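Glucose-6-phosphate 1-dehydrogenase (PDB 4LGV) probably catalyses the NADP-dependent oxidation of glucose 6-phosphate to 6-phosphogluconolactone, the entry step of the pentose phosphate pathway. Local coordinates at residues L32-G37 with E122-D127; F48-R53 with R418-A423; D75-R80 with G102-L107; D110-G115 with P138-P143; A157-E162 with A181-D186. One frame throughout, in Å; residues are numbered along the deposited sequence.

Contact 1. Residues L32-G37 with E122-D127; sequences LLVIFG and EKIGGD
Ile124 reaches with its sec-butyl chain onto Leu32 and Val34, two residues of strand 32-36 that direct their side chains to the same side of the sheet. The closest approach joins the CD2 methyl of Leu32 to CG1 of Ile124 at 3.6 Å, with the two side chains inclined to one another. That methyl sits over CG1, with CG2 and CD1 of Ile124 both 4.1 Å from CD2 of Leu32. The terminal CD1 is shared: besides lying by the Leu32 methyl, it meets CG2 of Val34 tip to tip at 4.1 Å. Both torsions of Ile124 account for this reach. CG1 stands opposite the carbonyl carbon (chi1 -63°) and CD1 continues the chain fully extended (chi2 177°), which brings its end to strand 32-36, although the side chain does not set out toward it.

Ile124 is the first residue to leave helical backbone angles after helix 114-123, so the contact ties the close of that helix to the strand. Strand 32-36 itself is bonded through its backbone to Leu131 and Tyr133 of the neighbouring strand, and Tyr132 also touches Ile124. All three residues of the contact are buried, and no hydrogen bond crosses between the segments. Its chemistry is therefore that of aliphatic dispersion and water exclusion, with position set by the fit of methyl groups and not by directed polar bonds.

Contact 2. Residues F48-R53 with R418-A423; sequences FRALYR and RLLYAA
Leu420 extends from helix 413-424 toward helix 41-56 and lays its CD1 methyl against two successive residues there. Its distance to CB of Ala50 is 4.2 Å, and the CD2 methyl of Leu51 stands 4.3 Å from that same CD1. One branch of one leucine therefore makes both contacts. These separations are those of light van der Waals touch, and only 80 Å² is buried in all. The small side chain of Ala50 points toward the other helix, whereas Leu51 leaves its backbone obliquely and, with chi1 -66° and chi2 172°, brings CD2 round to Leu420. Within 48-53 and 418-423 the nearest CA atoms are those of Ala50 and Leu420, 8.1 Å apart.

Apolar contact at the centre is accompanied by charged groups nearby: Arg53 forms salt bridges to Glu417, the residue just before Arg418 in the same helix, and to Glu90. Leu420 also touches Tyr133 of strand 130-134, so it meets both helix 41-56 and the sheet. Helix 41-56 directly follows the first strand of the parallel sheet. Such packing is that of a Rossmann-type domain in which a helix from the C-terminal part of glucose-6-phosphate dehydrogenase lies beside helix 41-56 against the sheet.

Contact 3. Residues D75-R80 with G102-L107; sequences DQLLDR and GRLSYL
Helix 75-80 and strand 104-107 approach to 9.0 Å between their axes, with their N-to-C directions 117° apart, and Leu77 and Tyr106 form the nearest pair of CA atoms at 7.7 Å. Leu77 is the residue most engaged. Its CD2 methyl comes to 3.7 Å from CD1 of Tyr106 and 3.9 Å from CB of the same tyrosine, so it lies against the CB-CD1 side of the tyrosine and meets the ring at a slant. CD2 of Leu77 is also 4.2 Å from CD2 of Leu104, which brings a single methyl against two strand residues. The CB of Leu77 already points to the strand; CG opposite the backbone N (chi1 180°) and a chi2 of 66° then set CD2 between Tyr106 and Leu104.

Strand 64-68, helix 74-87 and strand 104-108 form a beta-alpha-beta crossover of the Rossmann-type sheet, with helix 94-103 inserted before the second strand. The two strands are neighbours and parallel, as the backbone bonds of Ser105 to Ile64 and Gly66 confirm; within this chain 104-108 is an outermost strand of that sheet. Leu104 and Tyr106 face the crossover helix, and Ser105 between them points away from it.

The next residue of the helix, Leu78, passes Leu104 with the two side chains running in opposite directions, their CD2 methyls 3.8 Å apart. The phenol of Tyr106 extends beyond the leucines, where its OH is hydrogen-bonded to the backbone O of Asp70 in the loop leading to the helix.

Contact 4. Residues D110-G115 with P138-P143; sequences DVTDTG and PSLFAP
Val111 and Leu140 make the closest apolar contact between the loop at 110-113 and the 3-10 turn at 138-140, CG2 of the valine lying 3.9 Å from CD1 of the leucine while the side chains cross at about a right angle. The other methyl of Leu140 is used as well: CD2 stands 4.2 Å from CG2 of Thr112, a looser touch at the exposed margin. The two branches of one leucine thus span two consecutive residues. The closest backbone approach is between the CA atoms of Thr112 and Pro143, 6.3 Å apart.

No hydrogen bond crosses between the segments; those within 110-115 shape the loop that presents these methyls. OD1 of Asp110 accepts from the backbone N of Thr112 at 3.0 Å, nearly straight at 164°, and from OG1 of Thr112 at 2.8 Å. Both donors approach from the same face of the carboxylate, the hydroxyl from well above its plane (53° out). The backbone N of Asp113 closes the turn on Asp110 O at 2.9 Å. With chi1 of Thr112 at 60°, OG1 is turned to Asp110 and CG2 is left to meet Leu140. A further link, between Val111 O and Tyr117 OH, ties the loop to helix 114-123.

An Asx turn combined with a type I beta turn here forms one of the strand-to-helix connections of the Rossmann-type sheet, packed against the next such connection.

Contact 5. Residues A157-E162 with A181-D186; sequences ARVAVE and AVLDED
Arg158, at the start of strand 158-162, passes its aliphatic chain beside Asp186: CD lies 4.2 Å from the backbone O of Asp186, and that oxygen sits at the edge of the guanidinium, near its plane. No hydrogen bond results. The acidic group of Asp186 does not come close either, with NE of Arg158 6.6 Å from OD1 of Asp186, so any attraction between these opposite charges is probably a weak, longer-range one. The guanidinium instead has a bond through NH2 to the backbone O of His28.

Val159 follows and makes the apolar part of the contact. Its CG2 methyl is 3.8 Å from CD1 of Leu183 and 4.1 Å from CD2 of Leu183, lodging in the fork of the leucine, and the two side chains cross at about a right angle. CG2 stands opposite the carbonyl carbon, with CG1 opposite the backbone N (chi1 179°), so that just one of the valine methyls meets Leu183. Val145 of helix 141-150 touches both partners.

The backbone bonds of Val159 to Gln187 and Leu189 show that the strand pairs with the one that follows the loop. Strand 158-162, helix 169-180 and strand 188-191 make a beta-alpha-beta unit, the last of the Rossmann-type sheet, and Leu183 packs the returning loop against its first strand.

In the fold
Contacts 1, 3, 4 and 5 all lie in the NAD-binding region, around a six-stranded parallel sheet of order 3-2-1-4-5-6. Strand 32-36 of contact 1 is central, with contacts 3 and 5 to either side, their centres each about 15 Å from its own and about 26 Å from each other. Contacts 1 and 4 use opposite ends of helix 114-123 and touch through Phe36 and Val111; Phe141 of contact 4 packs on Val161 of contact 5. Along the chain, contact 3 falls between the segments of contact 1, contacts 1 and 4 interleave, and contact 5 follows both. Contact 2 interleaves with contact 1, encloses 3, 4 and 5, and joins one distant C-terminal helix to this domain.

Contact 1. Residues L32-G37 with E122-D127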
# COMPACT_ATOMS: atom_id res chain seq x y z
N LEU A 32 45.45 -24.47 5.70
CA LEU A 32 46.08 -25.08 6.87
C LEU A 32 45.24 -24.75 8.03
O LEU A 32 44.79 -23.59 8.19
CB LEU A 32 47.49 -24.53 7.08
CG LEU A 32 48.28 -24.96 8.31
CD1 LEU A 32 48.70 -26.40 8.21
CD2 LEU A 32 49.54 -24.14 8.51
N LEU A 33 44.96 -25.75 8.87
CA LEU A 33 44.12 -25.54 10.03
C LEU A 33 44.99 -25.73 11.29
O LEU A 33 45.56 -26.81 11.51
CB LEU A 33 42.95 -26.53 10.03
CG LEU A 33 42.02 -26.49 11.26
CD1 LEU A 33 41.40 -25.13 11.46
CD2 LEU A 33 40.91 -27.52 11.13
N VAL A 34 45.00 -24.73 12.15
CA VAL A 34 45.74 -24.79 13.38
C VAL A 34 44.76 -24.62 14.55
O VAL A 34 44.11 -23.57 14.68
CB VAL A 34 46.79 -23.65 13.44
CG1 VAL A 34 47.53 -23.72 14.72
CG2 VAL A 34 47.73 -23.73 12.24
N ILE A 35 44.69 -25.64 15.42
CA ILE A 35 43.68 -25.64 16.49
C ILE A 35 44.33 -25.50 17.84
O ILE A 35 44.98 -26.43 18.29
CB ILE A 35 42.87 -26.97 16.51
CG1 ILE A 35 42.16 -27.16 15.19
CG2 ILE A 35 41.83 -26.95 17.62
CD1 ILE A 35 41.52 -28.51 14.99
N PHE A 36 44.13 -24.36 18.48
CA PHE A 36 44.56 -24.18 19.86
C PHE A 36 43.49 -24.71 20.77
O PHE A 36 42.32 -24.32 20.65
CB PHE A 36 44.83 -22.73 20.18
CG PHE A 36 46.09 -22.17 19.55
CD1 PHE A 36 46.15 -21.92 18.19
CD2 PHE A 36 47.23 -21.91 20.32
CE1 PHE A 36 47.32 -21.41 17.60
CE2 PHE A 36 48.39 -21.39 19.74
CZ PHE A 36 48.44 -21.14 18.38
N GLY A 37 43.88 -25.61 21.67
CA GLY A 37 42.96 -26.20 22.66
C GLY A 37 42.47 -27.60 22.28
O GLY A 37 41.42 -28.03 22.69
N GLU A 122 58.07 -22.81 12.28
CA GLU A 122 58.75 -23.81 11.44
C GLU A 122 57.76 -24.65 10.67
O GLU A 122 58.03 -25.03 9.53
CB GLU A 122 59.58 -24.78 12.27
CG GLU A 122 60.84 -24.23 12.87
CD GLU A 122 61.73 -25.36 13.42
OE1 GLU A 122 61.32 -26.55 13.36
OE2 GLU A 122 62.84 -25.04 13.90
N LYS A 123 56.65 -25.02 11.32
CA LYS A 123 55.65 -25.92 10.71
C LYS A 123 54.80 -25.19 9.67
O LYS A 123 54.18 -25.83 8.85
CB LYS A 123 54.79 -26.62 11.79
N ILE A 124 54.84 -23.87 9.65
CA ILE A 124 53.97 -23.06 8.79
C ILE A 124 54.80 -22.29 7.79
O ILE A 124 55.60 -21.45 8.18
CB ILE A 124 53.14 -22.07 9.64
CG1 ILE A 124 52.22 -22.85 10.58
CG2 ILE A 124 52.33 -21.11 8.77
CD1 ILE A 124 51.41 -21.98 11.51
N GLY A 125 54.59 -22.52 6.50
CA GLY A 125 55.44 -21.89 5.50
C GLY A 125 55.04 -20.47 5.20
O GLY A 125 53.86 -20.07 5.40
N GLY A 126 56.02 -19.70 4.73
CA GLY A 126 55.78 -18.33 4.29
C GLY A 126 54.71 -18.19 3.21
O GLY A 126 54.22 -17.09 3.00
N ASP A 127 54.35 -19.29 2.55
CA ASP A 127 53.27 -19.31 1.56
C ASP A 127 51.90 -19.78 2.15
O ASP A 127 50.93 -19.86 1.41
CB ASP A 127 53.67 -20.19 0.37

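Contact 2. Residues F48-R53 with R418-A423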
# COMPACT_ATOMS: atom_id res chain seq x y z
N PHE A 48 36.66 -33.04 17.26
CA PHE A 48 37.14 -34.29 16.67
C PHE A 48 36.09 -34.99 15.79
O PHE A 48 36.38 -35.40 14.65
CB PHE A 48 37.64 -35.23 17.72
CG PHE A 48 39.00 -34.90 18.24
CD1 PHE A 48 40.06 -34.73 17.39
CD2 PHE A 48 39.23 -34.81 19.61
CE1 PHE A 48 41.29 -34.44 17.87
CE2 PHE A 48 40.50 -34.52 20.10
CZ PHE A 48 41.53 -34.33 19.23
N ARG A 49 34.89 -35.12 16.31
CA ARG A 49 33.77 -35.66 15.52
C ARG A 49 33.50 -34.87 14.23
O ARG A 49 33.32 -35.45 13.16
CB ARG A 49 32.51 -35.67 16.38
CG ARG A 49 31.40 -36.50 15.78
CD ARG A 49 30.06 -36.14 16.39
NE ARG A 49 29.03 -36.93 15.78
CZ ARG A 49 27.78 -37.02 16.21
NH1 ARG A 49 27.36 -36.32 17.27
NH2 ARG A 49 26.92 -37.78 15.54
N ALA A 50 33.52 -33.55 14.33
CA ALA A 50 33.29 -32.69 13.16
C ALA A 50 34.38 -32.86 12.10
O ALA A 50 34.06 -33.01 10.93
CB ALA A 50 33.21 -31.26 13.60
N LEU A 51 35.65 -32.94 12.53
CA LEU A 51 36.71 -33.20 11.60
C LEU A 51 36.59 -34.58 10.94
O LEU A 51 36.78 -34.75 9.71
CB LEU A 51 38.07 -33.09 12.31
CG LEU A 51 38.43 -31.70 12.81
CD1 LEU A 51 39.68 -31.75 13.66
CD2 LEU A 51 38.63 -30.78 11.65
N TYR A 52 36.25 -35.57 11.75
CA TYR A 52 36.01 -36.93 11.25
C TYR A 52 34.93 -36.92 10.18
O TYR A 52 35.08 -37.58 9.11
CB TYR A 52 35.63 -37.87 12.42
CG TYR A 52 35.22 -39.24 11.99
CD1 TYR A 52 36.17 -40.23 11.77
CD2 TYR A 52 33.87 -39.56 11.77
CE1 TYR A 52 35.80 -41.48 11.28
CE2 TYR A 52 33.49 -40.83 11.32
CZ TYR A 52 34.45 -41.76 11.09
OH TYR A 52 34.07 -43.00 10.65
N ARG A 53 33.83 -36.21 10.44
CA ARG A 53 32.70 -36.20 9.47
C ARG A 53 33.07 -35.47 8.18
O ARG A 53 32.70 -35.88 7.09
CB ARG A 53 31.45 -35.56 10.09
CG ARG A 53 30.83 -36.40 11.20
CD ARG A 53 29.82 -35.61 12.03
NE ARG A 53 28.69 -35.07 11.27
CZ ARG A 53 27.53 -35.70 11.08
NH1 ARG A 53 27.28 -36.87 11.61
NH2 ARG A 53 26.59 -35.10 10.37
N ARG A 418 29.19 -27.28 10.04
CA ARG A 418 28.90 -26.24 9.06
C ARG A 418 29.73 -24.97 9.34
O ARG A 418 30.26 -24.36 8.44
CB ARG A 418 27.41 -25.93 9.14
CG ARG A 418 26.91 -24.90 8.16
CD ARG A 418 25.45 -24.62 8.41
NE ARG A 418 24.96 -23.66 7.45
CZ ARG A 418 23.96 -22.79 7.65
NH1 ARG A 418 23.33 -22.70 8.83
NH2 ARG A 418 23.58 -22.03 6.65
N LEU A 419 29.82 -24.56 10.60
CA LEU A 419 30.59 -23.37 10.97
C LEU A 419 32.07 -23.54 10.72
O LEU A 419 32.73 -22.61 10.23
CB LEU A 419 30.40 -23.01 12.44
CG LEU A 419 29.07 -22.38 12.76
CD1 LEU A 419 28.87 -22.30 14.25
CD2 LEU A 419 28.94 -21.00 12.16
N LEU A 420 32.59 -24.73 11.02
CA LEU A 420 34.02 -25.00 10.87
C LEU A 420 34.40 -24.96 9.42
O LEU A 420 35.43 -24.41 9.04
CB LEU A 420 34.41 -26.39 11.41
CG LEU A 420 35.28 -26.47 12.66
CD1 LEU A 420 35.72 -27.92 12.84
CD2 LEU A 420 36.50 -25.56 12.58
N TYR A 421 33.56 -25.59 8.61
CA TYR A 421 33.80 -25.62 7.17
C TYR A 421 33.72 -24.20 6.60
O TYR A 421 34.57 -23.79 5.80
CB TYR A 421 32.81 -26.56 6.50
CG TYR A 421 32.96 -26.70 5.00
CD1 TYR A 421 33.86 -27.61 4.45
CD2 TYR A 421 32.18 -25.94 4.13
CE1 TYR A 421 33.99 -27.76 3.07
CE2 TYR A 421 32.30 -26.09 2.75
CZ TYR A 421 33.20 -27.01 2.23
OH TYR A 421 33.34 -27.13 0.86
N ALA A 422 32.70 -23.45 7.01
CA ALA A 422 32.54 -22.10 6.49
C ALA A 422 33.76 -21.24 6.89
O ALA A 422 34.25 -20.42 6.11
CB ALA A 422 31.26 -21.49 7.01
N ALA A 423 34.22 -21.40 8.13
CA ALA A 423 35.34 -20.61 8.60
C ALA A 423 36.54 -20.90 7.74
O ALA A 423 37.22 -19.98 7.33
CB ALA A 423 35.65 -20.91 10.06

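Contact 3. Residues D75-R80 with G102-L107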
# COMPACT_ATOMS: atom_id res chain seq x y z
N ASP A 75 50.70 -39.96 18.99
CA ASP A 75 49.92 -41.20 19.19
C ASP A 75 48.91 -41.08 20.31
O ASP A 75 47.80 -41.54 20.20
CB ASP A 75 50.85 -42.39 19.47
CG ASP A 75 51.61 -42.86 18.21
OD1 ASP A 75 51.23 -42.46 17.08
OD2 ASP A 75 52.60 -43.61 18.37
N GLN A 76 49.32 -40.48 21.41
CA GLN A 76 48.39 -40.28 22.53
C GLN A 76 47.23 -39.36 22.15
O GLN A 76 46.07 -39.59 22.51
CB GLN A 76 49.12 -39.75 23.73
CG GLN A 76 49.98 -40.80 24.41
CD GLN A 76 50.96 -40.22 25.46
OE1 GLN A 76 51.63 -39.20 25.22
NE2 GLN A 76 51.03 -40.86 26.60
N LEU A 77 47.53 -38.35 21.35
CA LEU A 77 46.49 -37.51 20.83
C LEU A 77 45.50 -38.27 19.94
O LEU A 77 44.31 -38.08 20.04
CB LEU A 77 47.08 -36.31 20.09
CG LEU A 77 46.06 -35.35 19.50
CD1 LEU A 77 45.30 -34.68 20.61
CD2 LEU A 77 46.72 -34.33 18.61
N LEU A 78 46.02 -39.12 19.09
CA LEU A 78 45.19 -39.95 18.22
C LEU A 78 44.26 -40.87 18.98
O LEU A 78 43.09 -41.03 18.60
CB LEU A 78 46.04 -40.74 17.25
CG LEU A 78 46.79 -39.86 16.24
CD1 LEU A 78 47.63 -40.75 15.34
CD2 LEU A 78 45.88 -38.99 15.38
N ASP A 79 44.77 -41.42 20.08
CA ASP A 79 43.93 -42.22 20.96
C ASP A 79 42.80 -41.33 21.52
O ASP A 79 41.66 -41.76 21.59
CB ASP A 79 44.72 -42.83 22.12
CG ASP A 79 45.68 -43.93 21.67
OD1 ASP A 79 45.43 -44.58 20.65
OD2 ASP A 79 46.72 -44.10 22.38
N ARG A 80 43.14 -40.13 21.95
CA ARG A 80 42.14 -39.21 22.45
C ARG A 80 41.07 -38.90 21.40
O ARG A 80 39.87 -38.86 21.72
CB ARG A 80 42.77 -37.90 22.90
CG ARG A 80 43.30 -37.96 24.31
CD ARG A 80 43.90 -36.61 24.59
NE ARG A 80 44.46 -36.44 25.91
CZ ARG A 80 43.88 -35.79 26.92
NH1 ARG A 80 42.68 -35.22 26.81
NH2 ARG A 80 44.51 -35.71 28.06
N GLY A 102 46.42 -39.11 9.36
CA GLY A 102 47.44 -38.73 8.38
C GLY A 102 47.64 -37.25 8.16
O GLY A 102 48.74 -36.84 7.76
N ARG A 103 46.60 -36.44 8.43
CA ARG A 103 46.67 -34.99 8.29
C ARG A 103 47.12 -34.28 9.57
O ARG A 103 47.47 -33.10 9.55
CB ARG A 103 45.29 -34.43 7.98
CG ARG A 103 44.70 -34.95 6.72
CD ARG A 103 43.35 -34.29 6.42
NE ARG A 103 42.65 -35.12 5.47
CZ ARG A 103 42.97 -35.25 4.18
NH1 ARG A 103 43.96 -34.54 3.62
NH2 ARG A 103 42.24 -36.09 3.41
N LEU A 104 47.06 -34.99 10.69
CA LEU A 104 47.19 -34.37 12.00
C LEU A 104 48.62 -34.38 12.52
O LEU A 104 49.30 -35.37 12.41
CB LEU A 104 46.32 -35.13 12.97
CG LEU A 104 45.90 -34.43 14.27
CD1 LEU A 104 45.22 -33.09 14.04
CD2 LEU A 104 44.93 -35.37 15.00
N SER A 105 49.08 -33.23 13.03
CA SER A 105 50.31 -33.17 13.84
C SER A 105 49.98 -32.51 15.16
O SER A 105 48.91 -31.92 15.32
CB SER A 105 51.46 -32.45 13.10
OG SER A 105 51.08 -31.15 12.70
N TYR A 106 50.91 -32.58 16.11
CA TYR A 106 50.70 -32.04 17.45
C TYR A 106 51.89 -31.28 17.95
O TYR A 106 53.07 -31.68 17.77
CB TYR A 106 50.39 -33.14 18.43
CG TYR A 106 50.12 -32.65 19.86
CD1 TYR A 106 49.02 -31.86 20.14
CD2 TYR A 106 50.99 -32.95 20.91
CE1 TYR A 106 48.76 -31.41 21.41
CE2 TYR A 106 50.74 -32.49 22.21
CZ TYR A 106 49.60 -31.73 22.46
OH TYR A 106 49.35 -31.22 23.74
N LEU A 107 51.59 -30.18 18.60
CA LEU A 107 52.59 -29.31 19.15
C LEU A 107 52.20 -28.89 20.56
O LEU A 107 51.10 -28.36 20.78
CB LEU A 107 52.70 -28.14 18.21
CG LEU A 107 53.87 -27.22 18.35
CD1 LEU A 107 55.18 -27.98 18.12
CD2 LEU A 107 53.72 -26.11 17.32

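Contact 4. Residues D110-G115 with P138-P143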
# COMPACT_ATOMS: atom_id res chain seq x y z
N ASP A 110 53.32 -23.79 26.09
CA ASP A 110 52.59 -22.76 26.80
C ASP A 110 52.29 -21.64 25.81
O ASP A 110 53.20 -21.02 25.23
CB ASP A 110 53.47 -22.19 27.94
CG ASP A 110 52.69 -21.32 28.96
OD1 ASP A 110 51.74 -20.64 28.55
OD2 ASP A 110 53.06 -21.27 30.16
N VAL A 111 51.00 -21.34 25.68
CA VAL A 111 50.52 -20.33 24.73
C VAL A 111 50.90 -18.92 25.08
O VAL A 111 50.78 -18.05 24.25
CB VAL A 111 48.98 -20.40 24.54
CG1 VAL A 111 48.60 -21.70 23.85
CG2 VAL A 111 48.25 -20.28 25.86
N THR A 112 51.36 -18.69 26.31
CA THR A 112 51.90 -17.37 26.68
C THR A 112 53.40 -17.26 26.40
O THR A 112 53.96 -16.21 26.60
CB THR A 112 51.65 -17.02 28.18
OG1 THR A 112 52.25 -17.98 29.05
CG2 THR A 112 50.15 -16.98 28.46
N ASP A 113 54.06 -18.34 25.98
CA ASP A 113 55.52 -18.33 25.74
C ASP A 113 55.88 -18.21 24.25
O ASP A 113 55.39 -19.00 23.42
CB ASP A 113 56.19 -19.60 26.31
CG ASP A 113 56.32 -19.60 27.88
OD1 ASP A 113 56.37 -18.50 28.52
OD2 ASP A 113 56.37 -20.73 28.49
N THR A 114 56.79 -17.31 23.93
CA THR A 114 57.23 -17.13 22.55
C THR A 114 57.82 -18.38 21.88
O THR A 114 57.73 -18.52 20.67
CB THR A 114 58.21 -15.94 22.39
OG1 THR A 114 59.34 -16.14 23.22
CG2 THR A 114 57.55 -14.60 22.78
N GLY A 115 58.47 -19.25 22.64
CA GLY A 115 59.04 -20.49 22.08
C GLY A 115 58.05 -21.37 21.32
O GLY A 115 58.38 -21.98 20.31
N PRO A 138 38.76 -17.77 27.13
CA PRO A 138 38.79 -16.45 26.49
C PRO A 138 39.89 -15.52 26.95
O PRO A 138 40.34 -14.66 26.17
CB PRO A 138 37.41 -15.86 26.84
CG PRO A 138 36.93 -16.66 28.01
CD PRO A 138 37.44 -18.04 27.74
N SER A 139 40.30 -15.65 28.21
CA SER A 139 41.44 -14.84 28.71
C SER A 139 42.72 -15.10 27.91
O SER A 139 43.60 -14.28 27.90
CB SER A 139 41.68 -15.06 30.21
OG SER A 139 41.96 -16.41 30.51
N LEU A 140 42.75 -16.18 27.14
CA LEU A 140 43.91 -16.46 26.29
C LEU A 140 43.82 -16.06 24.82
O LEU A 140 44.82 -16.16 24.09
CB LEU A 140 44.26 -17.93 26.43
CG LEU A 140 44.71 -18.32 27.84
CD1 LEU A 140 44.93 -19.82 27.95
CD2 LEU A 140 46.00 -17.59 28.21
N PHE A 141 42.68 -15.54 24.36
CA PHE A 141 42.55 -15.16 22.94
C PHE A 141 43.56 -14.11 22.54
O PHE A 141 44.23 -14.19 21.49
CB PHE A 141 41.12 -14.66 22.63
CG PHE A 141 40.05 -15.73 22.74
CD1 PHE A 141 40.35 -17.06 22.65
CD2 PHE A 141 38.73 -15.36 22.91
CE1 PHE A 141 39.36 -18.02 22.73
CE2 PHE A 141 37.73 -16.31 22.99
CZ PHE A 141 38.04 -17.64 22.90
N ALA A 142 43.61 -13.05 23.33
CA ALA A 142 44.45 -11.91 22.98
C ALA A 142 45.92 -12.29 23.08
O ALA A 142 46.69 -12.01 22.17
CB ALA A 142 44.12 -10.71 23.84
N PRO A 143 46.30 -12.96 24.17
CA PRO A 143 47.71 -13.37 24.24
C PRO A 143 48.16 -14.24 23.07
O PRO A 143 49.28 -14.06 22.60
CB PRO A 143 47.79 -14.14 25.57
CG PRO A 143 46.75 -13.50 26.43
CD PRO A 143 45.62 -13.13 25.48

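Contact 5. Residues A157-E162 with A181-D186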
# COMPACT_ATOMS: atom_id res chain seq x y z
N ALA A 157 46.13 -14.86 7.26
CA ALA A 157 45.48 -15.71 8.22
C ALA A 157 44.07 -15.23 8.51
O ALA A 157 43.73 -14.10 8.24
CB ALA A 157 46.28 -15.80 9.50
N ARG A 158 43.28 -16.14 9.05
CA ARG A 158 42.08 -15.78 9.78
C ARG A 158 42.15 -16.42 11.16
O ARG A 158 42.85 -17.41 11.34
CB ARG A 158 40.83 -16.26 9.05
CG ARG A 158 40.65 -15.60 7.68
CD ARG A 158 39.30 -15.97 7.06
NE ARG A 158 39.26 -15.52 5.68
CZ ARG A 158 39.57 -16.27 4.62
NH1 ARG A 158 39.94 -17.55 4.75
NH2 ARG A 158 39.49 -15.72 3.41
N VAL A 159 41.39 -15.87 12.10
CA VAL A 159 41.34 -16.37 13.46
C VAL A 159 39.88 -16.55 13.85
O VAL A 159 39.07 -15.60 13.81
CB VAL A 159 41.99 -15.38 14.42
CG1 VAL A 159 41.93 -15.87 15.85
CG2 VAL A 159 43.41 -15.14 14.00
N ALA A 160 39.55 -17.79 14.22
CA ALA A 160 38.20 -18.10 14.67
C ALA A 160 38.24 -18.29 16.17
O ALA A 160 38.98 -19.15 16.68
CB ALA A 160 37.72 -19.34 13.98
N VAL A 161 37.44 -17.50 16.89
CA VAL A 161 37.41 -17.56 18.34
C VAL A 161 36.14 -18.17 18.86
O VAL A 161 35.02 -17.75 18.48
CB VAL A 161 37.62 -16.15 19.01
CG1 VAL A 161 39.02 -15.70 18.78
CG2 VAL A 161 36.68 -15.11 18.47
N GLU A 162 36.29 -19.15 19.75
CA GLU A 162 35.09 -19.76 20.36
C GLU A 162 34.42 -18.84 21.34
O GLU A 162 35.07 -18.15 22.08
CB GLU A 162 35.44 -21.07 21.10
CG GLU A 162 35.33 -22.29 20.22
CD GLU A 162 33.93 -22.49 19.71
OE1 GLU A 162 33.74 -23.11 18.65
OE2 GLU A 162 33.00 -22.01 20.36
N ALA A 181 43.86 -4.50 16.95
CA ALA A 181 45.18 -3.93 16.88
C ALA A 181 46.07 -4.72 15.90
O ALA A 181 46.98 -4.15 15.34
CB ALA A 181 45.84 -3.91 18.27
N VAL A 182 45.83 -6.03 15.74
CA VAL A 182 46.66 -6.84 14.84
C VAL A 182 45.90 -7.54 13.70
O VAL A 182 46.52 -8.09 12.80
CB VAL A 182 47.50 -7.87 15.62
CG1 VAL A 182 48.58 -7.18 16.48
CG2 VAL A 182 46.63 -8.74 16.50
N LEU A 183 44.57 -7.55 13.76
CA LEU A 183 43.74 -8.18 12.74
C LEU A 183 42.75 -7.18 12.15
O LEU A 183 42.18 -6.38 12.87
CB LEU A 183 42.95 -9.34 13.34
CG LEU A 183 43.76 -10.52 13.88
CD1 LEU A 183 42.91 -11.43 14.78
CD2 LEU A 183 44.34 -11.32 12.73
N ASP A 184 42.51 -7.28 10.85
CA ASP A 184 41.33 -6.68 10.25
C ASP A 184 40.08 -7.43 10.67
O ASP A 184 40.14 -8.61 11.01
CB ASP A 184 41.41 -6.70 8.72
CG ASP A 184 42.63 -5.95 8.19
OD1 ASP A 184 43.02 -4.92 8.80
OD2 ASP A 184 43.21 -6.41 7.18
N GLU A 185 38.96 -6.74 10.61
CA GLU A 185 37.66 -7.31 10.99
C GLU A 185 37.41 -8.56 10.18
O GLU A 185 36.86 -9.49 10.70
CB GLU A 185 36.51 -6.29 10.77
CG GLU A 185 35.09 -6.83 11.07
CD GLU A 185 34.92 -7.37 12.50
OE1 GLU A 185 35.71 -6.98 13.41
OE2 GLU A 185 33.98 -8.20 12.72
N ASP A 186 37.78 -8.56 8.91
CA ASP A 186 37.43 -9.68 8.05
C ASP A 186 38.35 -10.91 8.30
O ASP A 186 38.18 -11.95 7.69
CB ASP A 186 37.41 -9.27 6.58
CG ASP A 186 38.84 -9.01 5.99
OD1 ASP A 186 39.87 -9.04 6.72
OD2 ASP A 186 38.93 -8.77 4.76